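Local coordinates for nucleotide-binding protein, universal stress protein UspA family (Lactobacillus plantarum, PDB 3S3T) that binds ATP and, as a member of the universal stress protein family, probably takes part in the cell's response to stress, at residues 5-10 with 33-38. Sequence-based numbering, arbitrary orientation.
Sequences YTNILV and QANLTA
Four backbone hydrogen bonds define the pairing of 5-10 with 33-38 as parallel: Asn-35 N to Thr-6 O, Ile-8 N to Asn-35 O, Thr-37 N to Ile-8 O and Val-10 N to Thr-37 O. The Ile-8 N-H is the straightest donor (178°, 2.8 Å to Asn-35 O), and the two short strand segments run nearly parallel. Among side chains, Asn-7 and Asn-35 lie alongside one another with amide planes 51° apart; Asn-35 ND2 donates almost linearly (175°) to Asn-7 OD1 at 3.0 Å, reaching it from above its carbonyl plane. Asn-7 ND2 turns back to Thr-6 OG1 (2.7 Å), while Asn-35 OD1 accepts a hydrogen bond from Asn-85 ND2. An alanine in place of Asn-7 would lack the OD1 and ND2 that make its two hydrogen bonds, and would probably leave the Asn-35 amide less firmly oriented. Helix 16-32 links the strands in a beta-alpha-beta crossover of the five-stranded parallel sheet, order 3-2-1-4-5. Apolar contacts occupy the face covered by that helix, where Ile-8 meets Ile-28 and Leu-36 meets Val-26: Ile-8 CD1 touches Ala-34 CB, and Ile-8 CG2 touches Leu-36 CD1, both at 3.8 Å. Leu-36, CG anti to its backbone N, also brings CD1 to Val-10 CG1 (4.0 Å). On the other face, water 1 donates to Ile-8 O and hydrogen-bonds Thr-37 OG1 at 2.7 Å.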
# COMPACT_ATOMS: atom_id res chain seq x y z
N TYR A 5 -22.25 -10.87 -13.67
CA TYR A 5 -21.10 -11.74 -13.50
C TYR A 5 -21.40 -13.11 -14.05
O TYR A 5 -22.55 -13.57 -13.98
CB TYR A 5 -20.76 -11.85 -12.01
CG TYR A 5 -20.28 -10.53 -11.45
CD1 TYR A 5 -19.10 -9.96 -11.91
CD2 TYR A 5 -21.06 -9.82 -10.54
CE1 TYR A 5 -18.66 -8.73 -11.41
CE2 TYR A 5 -20.63 -8.58 -10.05
CZ TYR A 5 -19.42 -8.05 -10.49
OH TYR A 5 -18.99 -6.83 -10.03
N THR A 6 -20.39 -13.74 -14.61
CA THR A 6 -20.52 -15.08 -15.14
C THR A 6 -19.69 -16.15 -14.39
O THR A 6 -20.04 -17.32 -14.41
CB THR A 6 -20.07 -15.12 -16.59
OG1 THR A 6 -18.66 -14.84 -16.66
CG2 THR A 6 -20.85 -14.12 -17.44
N ASN A 7 -18.58 -15.74 -13.76
CA ASN A 7 -17.59 -16.66 -13.20
C ASN A 7 -16.87 -16.01 -12.03
O ASN A 7 -15.95 -15.23 -12.25
CB ASN A 7 -16.56 -17.03 -14.28
CG ASN A 7 -17.15 -17.88 -15.38
OD1 ASN A 7 -17.27 -19.09 -15.22
ND2 ASN A 7 -17.51 -17.26 -16.50
N ILE A 8 -17.29 -16.32 -10.81
CA ILE A 8 -16.80 -15.68 -9.59
C ILE A 8 -15.78 -16.57 -8.87
O ILE A 8 -15.94 -17.78 -8.82
CB ILE A 8 -17.98 -15.39 -8.62
CG1 ILE A 8 -19.05 -14.53 -9.31
CG2 ILE A 8 -17.53 -14.70 -7.29
CD1 ILE A 8 -20.36 -14.37 -8.52
N LEU A 9 -14.74 -15.93 -8.31
CA LEU A 9 -13.71 -16.60 -7.55
C LEU A 9 -13.76 -16.05 -6.14
O LEU A 9 -13.84 -14.83 -5.93
CB LEU A 9 -12.32 -16.33 -8.14
CG LEU A 9 -11.14 -17.03 -7.45
CD1 LEU A 9 -11.20 -18.55 -7.51
CD2 LEU A 9 -9.85 -16.57 -8.09
N VAL A 10 -13.80 -16.96 -5.17
CA VAL A 10 -13.72 -16.58 -3.78
C VAL A 10 -12.55 -17.33 -3.12
O VAL A 10 -12.67 -18.47 -2.72
CB VAL A 10 -15.05 -16.73 -3.01
CG1 VAL A 10 -15.63 -18.15 -3.06
CG2 VAL A 10 -14.84 -16.24 -1.57
N GLN A 33 -26.68 -15.72 -11.18
CA GLN A 33 -26.64 -17.09 -11.65
C GLN A 33 -25.28 -17.41 -12.28
O GLN A 33 -25.19 -17.93 -13.39
CB GLN A 33 -27.81 -17.37 -12.59
CG GLN A 33 -29.15 -17.38 -11.85
CD GLN A 33 -29.33 -18.61 -11.01
OE1 GLN A 33 -29.62 -19.67 -11.52
NE2 GLN A 33 -29.18 -18.47 -9.72
N ALA A 34 -24.25 -17.09 -11.52
CA ALA A 34 -22.87 -17.20 -11.98
C ALA A 34 -22.24 -18.49 -11.52
O ALA A 34 -22.64 -19.07 -10.53
CB ALA A 34 -22.06 -16.00 -11.51
N ASN A 35 -21.23 -18.95 -12.25
CA ASN A 35 -20.44 -20.05 -11.74
C ASN A 35 -19.64 -19.51 -10.56
O ASN A 35 -19.27 -18.31 -10.52
CB ASN A 35 -19.52 -20.63 -12.83
CG ASN A 35 -20.28 -21.14 -14.04
OD1 ASN A 35 -21.31 -21.81 -13.92
ND2 ASN A 35 -19.78 -20.80 -15.22
N LEU A 36 -19.42 -20.37 -9.56
CA LEU A 36 -18.68 -20.01 -8.36
C LEU A 36 -17.55 -20.99 -8.13
O LEU A 36 -17.76 -22.19 -8.25
CB LEU A 36 -19.62 -19.93 -7.14
CG LEU A 36 -19.04 -19.47 -5.80
CD1 LEU A 36 -18.39 -18.11 -5.93
CD2 LEU A 36 -20.14 -19.48 -4.72
N THR A 37 -16.34 -20.47 -7.84
CA THR A 37 -15.21 -21.31 -7.45
C THR A 37 -14.64 -20.80 -6.11
O THR A 37 -14.33 -19.62 -6.00
CB THR A 37 -14.08 -21.22 -8.49
OG1 THR A 37 -14.57 -21.77 -9.72
CG2 THR A 37 -12.81 -22.01 -8.03
N ALA A 38 -14.56 -21.68 -5.10
CA ALA A 38 -13.81 -21.42 -3.85
C ALA A 38 -12.41 -22.01 -3.95
O ALA A 38 -12.23 -23.17 -4.38
CB ALA A 38 -14.53 -21.96 -2.65
O HOH W 1 -16.13 -19.95 -10.95